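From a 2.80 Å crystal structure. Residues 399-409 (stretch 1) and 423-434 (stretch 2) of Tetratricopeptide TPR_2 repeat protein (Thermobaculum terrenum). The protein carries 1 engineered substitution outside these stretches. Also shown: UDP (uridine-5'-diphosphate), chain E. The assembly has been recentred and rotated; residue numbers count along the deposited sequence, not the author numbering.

Stretch 1 (399-409) PRTDLLATYND
Stretch 2 423-434: TTSLEALWMGVP

Tyr407 fills the centre of the contact, its CA-to-CB bond directed toward stretch 2 and its side chain in an m rotamer (chi1 -85°, chi2 -74°). One ring face lies on helix 423-430: Ala428 CA sits 3.7 Å from the Tyr407 ring centroid, 17° off the normal, a CH-pi contact, and Ala428 CB reaches Tyr407 CE1 at 3.4 Å. Met431, m at all three chi angles, packs its CB 3.6 Å from Tyr407 CB; Val433 (chi1 t) brings CG2 to 3.9 Å from Tyr407 CD1. Between Met431 and Val433, Gly432 turns the chain with positive phi (63/28). Helix 400-405, preceded by Pro399 as N-cap, crosses helix 423-430 at -61° with axes 10.3 Å apart; CA atoms pair Leu404 with Glu427 (6.8 Å) and Tyr407 with Met431 (6.3 Å). Leu404, chi1 off-well at -95°, places CD1 3.6 Å from Glu427 CB, leading outward to the charges. There Glu427 (m, t, chi3 -17°) extends to Arg400 (chi1 t, chi2 103°, chi3 137°), whose NH1 donates to Glu427 OE2 at 2.7 Å in a salt bridge near the guanidinium plane. The same OE2 of Glu427 accepts a very short 2.4 Å hydrogen bond from UDP O2', so this carboxylate joins both stretches to the ribose. Thr423 OG1 donates to UDP O3' at 2.5 Å.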

# COMPACT_ATOMS: atom_id res chain seq x y z
N PRO A 399 6.16 -1.13 -16.86
CA PRO A 399 7.15 -0.33 -16.13
C PRO A 399 6.63 1.07 -15.76
O PRO A 399 5.67 1.55 -16.36
CB PRO A 399 8.32 -0.23 -17.13
CG PRO A 399 8.21 -1.46 -17.96
CD PRO A 399 6.74 -1.78 -18.05
N ARG A 400 7.27 1.69 -14.77
CA ARG A 400 6.82 2.97 -14.19
C ARG A 400 6.68 4.10 -15.22
O ARG A 400 5.60 4.68 -15.34
CB ARG A 400 7.76 3.37 -13.04
CG ARG A 400 7.69 4.81 -12.54
CD ARG A 400 6.94 5.01 -11.21
NE ARG A 400 7.68 5.94 -10.35
CZ ARG A 400 7.17 6.71 -9.39
NH1 ARG A 400 5.86 6.71 -9.11
NH2 ARG A 400 7.97 7.51 -8.68
N THR A 401 7.74 4.41 -15.96
CA THR A 401 7.71 5.50 -16.96
C THR A 401 6.80 5.20 -18.15
O THR A 401 6.21 6.12 -18.72
CB THR A 401 9.11 5.87 -17.51
OG1 THR A 401 9.75 4.70 -18.02
CG2 THR A 401 9.98 6.51 -16.42
N ASP A 402 6.69 3.92 -18.53
CA ASP A 402 5.73 3.50 -19.56
C ASP A 402 4.29 3.77 -19.11
O ASP A 402 3.46 4.18 -19.92
CB ASP A 402 5.90 2.02 -19.93
CG ASP A 402 7.19 1.74 -20.72
OD1 ASP A 402 8.07 2.62 -20.78
OD2 ASP A 402 7.32 0.64 -21.29
N LEU A 403 4.00 3.56 -17.82
CA LEU A 403 2.66 3.81 -17.27
C LEU A 403 2.37 5.30 -17.17
O LEU A 403 1.28 5.75 -17.54
CB LEU A 403 2.49 3.16 -15.90
CG LEU A 403 1.11 3.33 -15.22
CD1 LEU A 403 0.13 2.24 -15.64
CD2 LEU A 403 1.26 3.38 -13.71
N LEU A 404 3.32 6.05 -16.65
CA LEU A 404 3.24 7.52 -16.66
C LEU A 404 2.92 8.08 -18.07
O LEU A 404 2.06 8.94 -18.23
CB LEU A 404 4.55 8.14 -16.13
CG LEU A 404 4.74 8.56 -14.66
CD1 LEU A 404 3.60 8.20 -13.74
CD2 LEU A 404 6.06 8.03 -14.12
N ALA A 405 3.61 7.55 -19.08
CA ALA A 405 3.43 7.98 -20.47
C ALA A 405 2.01 7.75 -20.99
O ALA A 405 1.54 8.55 -21.79
CB ALA A 405 4.46 7.31 -21.38
N THR A 406 1.32 6.69 -20.54
CA THR A 406 -0.07 6.40 -20.99
C THR A 406 -1.12 7.34 -20.38
O THR A 406 -2.27 7.28 -20.77
CB THR A 406 -0.53 4.94 -20.73
OG1 THR A 406 -0.61 4.68 -19.33
CG2 THR A 406 0.38 3.92 -21.41
N TYR A 407 -0.74 8.18 -19.42
CA TYR A 407 -1.62 9.28 -18.99
C TYR A 407 -1.85 10.34 -20.08
O TYR A 407 -2.87 11.03 -20.06
CB TYR A 407 -1.10 9.96 -17.72
CG TYR A 407 -1.53 9.28 -16.44
CD1 TYR A 407 -2.84 9.39 -15.98
CD2 TYR A 407 -0.62 8.54 -15.68
CE1 TYR A 407 -3.23 8.78 -14.80
CE2 TYR A 407 -1.00 7.92 -14.50
CZ TYR A 407 -2.31 8.06 -14.06
OH TYR A 407 -2.70 7.45 -12.90
N ASN A 408 -0.90 10.45 -21.01
CA ASN A 408 -1.05 11.33 -22.18
C ASN A 408 -2.28 11.01 -23.02
O ASN A 408 -2.87 11.92 -23.61
CB ASN A 408 0.19 11.28 -23.08
CG ASN A 408 1.37 12.05 -22.51
OD1 ASN A 408 1.18 13.06 -21.83
ND2 ASN A 408 2.58 11.60 -22.80
N ASP A 409 -2.67 9.73 -23.05
CA ASP A 409 -3.88 9.27 -23.73
C ASP A 409 -5.15 9.28 -22.86
O ASP A 409 -6.18 8.78 -23.30
CB ASP A 409 -3.65 7.87 -24.30
CG ASP A 409 -2.40 7.80 -25.20
OD1 ASP A 409 -2.00 8.83 -25.78
OD2 ASP A 409 -1.82 6.70 -25.32
N THR A 423 -0.77 7.11 -4.78
CA THR A 423 0.36 7.37 -5.66
C THR A 423 -0.09 7.38 -7.13
O THR A 423 0.49 8.12 -7.92
CB THR A 423 1.64 6.51 -5.37
OG1 THR A 423 2.11 5.90 -6.57
CG2 THR A 423 1.46 5.44 -4.29
N THR A 424 -1.15 6.63 -7.48
CA THR A 424 -1.68 6.71 -8.86
C THR A 424 -2.30 8.08 -9.11
O THR A 424 -2.16 8.65 -10.19
CB THR A 424 -2.73 5.61 -9.20
OG1 THR A 424 -3.91 5.81 -8.42
CG2 THR A 424 -2.19 4.21 -8.99
N SER A 425 -2.98 8.61 -8.10
CA SER A 425 -3.55 9.96 -8.21
C SER A 425 -2.48 11.03 -8.38
O SER A 425 -2.61 11.91 -9.23
CB SER A 425 -4.41 10.28 -6.99
OG SER A 425 -5.31 9.22 -6.78
N LEU A 426 -1.42 10.93 -7.57
CA LEU A 426 -0.29 11.84 -7.68
C LEU A 426 0.39 11.70 -9.05
O LEU A 426 0.74 12.70 -9.67
CB LEU A 426 0.70 11.60 -6.55
CG LEU A 426 1.96 12.46 -6.55
CD1 LEU A 426 1.64 13.93 -6.32
CD2 LEU A 426 2.92 11.96 -5.49
N GLU A 427 0.55 10.46 -9.51
CA GLU A 427 1.12 10.22 -10.83
C GLU A 427 0.32 10.86 -11.95
O GLU A 427 0.90 11.37 -12.91
CB GLU A 427 1.26 8.71 -11.09
CG GLU A 427 2.42 8.08 -10.34
CD GLU A 427 2.44 6.57 -10.43
OE1 GLU A 427 1.41 5.95 -10.79
OE2 GLU A 427 3.51 6.00 -10.14
N ALA A 428 -1.01 10.83 -11.83
CA ALA A 428 -1.90 11.46 -12.80
C ALA A 428 -1.65 12.96 -12.86
O ALA A 428 -1.37 13.51 -13.93
CB ALA A 428 -3.36 11.18 -12.46
N LEU A 429 -1.71 13.61 -11.70
CA LEU A 429 -1.44 15.05 -11.61
C LEU A 429 -0.08 15.42 -12.20
O LEU A 429 0.02 16.39 -12.95
CB LEU A 429 -1.55 15.56 -10.16
CG LEU A 429 -2.86 15.38 -9.37
CD1 LEU A 429 -2.87 16.31 -8.17
CD2 LEU A 429 -4.11 15.59 -10.20
N TRP A 430 0.96 14.64 -11.91
CA TRP A 430 2.29 14.85 -12.52
C TRP A 430 2.27 14.92 -14.06
O TRP A 430 3.10 15.62 -14.66
CB TRP A 430 3.30 13.75 -12.10
CG TRP A 430 3.83 13.83 -10.69
CD1 TRP A 430 3.86 14.92 -9.85
CD2 TRP A 430 4.46 12.76 -9.97
NE1 TRP A 430 4.44 14.58 -8.66
CE2 TRP A 430 4.82 13.27 -8.70
CE3 TRP A 430 4.74 11.42 -10.26
CZ2 TRP A 430 5.45 12.47 -7.73
CZ3 TRP A 430 5.38 10.63 -9.30
CH2 TRP A 430 5.72 11.16 -8.05
N MET A 431 1.34 14.17 -14.67
CA MET A 431 1.12 14.17 -16.13
C MET A 431 -0.02 15.10 -16.61
O MET A 431 -0.54 14.94 -17.72
CB MET A 431 0.86 12.73 -16.59
CG MET A 431 1.98 11.76 -16.26
SD MET A 431 3.59 12.27 -16.89
CE MET A 431 3.32 12.26 -18.67
N GLY A 432 -0.40 16.07 -15.78
CA GLY A 432 -1.42 17.04 -16.16
C GLY A 432 -2.80 16.48 -16.41
O GLY A 432 -3.56 17.07 -17.19
N VAL A 433 -3.13 15.37 -15.75
CA VAL A 433 -4.45 14.75 -15.83
C VAL A 433 -5.18 15.03 -14.51
O VAL A 433 -4.64 14.71 -13.45
CB VAL A 433 -4.35 13.23 -16.07
CG1 VAL A 433 -5.74 12.58 -16.18
CG2 VAL A 433 -3.56 12.94 -17.34
N PRO A 434 -6.39 15.62 -14.57
CA PRO A 434 -7.16 15.79 -13.34
C PRO A 434 -7.72 14.46 -12.82
O PRO A 434 -7.88 13.50 -13.59
CB PRO A 434 -8.30 16.74 -13.75
CG PRO A 434 -8.32 16.79 -15.23
CD PRO A 434 -7.16 16.00 -15.76
N1 UDP E . 2.49 0.58 -11.18
C2 UDP E . 3.21 0.03 -12.27
N3 UDP E . 2.56 -0.67 -13.22
C4 UDP E . 1.23 -0.85 -13.17
C5 UDP E . 0.49 -0.32 -12.12
C6 UDP E . 1.14 0.40 -11.13
O2 UDP E . 4.46 0.16 -12.37
O4 UDP E . 0.65 -1.49 -14.05
C1' UDP E . 3.19 1.36 -10.13
C2' UDP E . 2.71 2.80 -10.17
O2' UDP E . 3.87 3.62 -10.06
C3' UDP E . 1.74 2.90 -9.00
C4' UDP E . 2.15 1.79 -8.03
O4' UDP E . 2.94 0.87 -8.80
O3' UDP E . 1.78 4.18 -8.37
C5' UDP E . 1.01 1.01 -7.38
O5' UDP E . -0.14 1.81 -7.11
PA UDP E . -1.54 1.09 -6.72
O1A UDP E . -1.29 0.29 -5.47
O2A UDP E . -2.04 0.40 -7.98
O3A UDP E . -2.61 2.25 -6.39
PB UDP E . -2.39 3.42 -5.30
O1B UDP E . -1.03 4.00 -5.56
O2B UDP E . -3.46 4.41 -5.62
O3B UDP E . -2.55 2.74 -3.96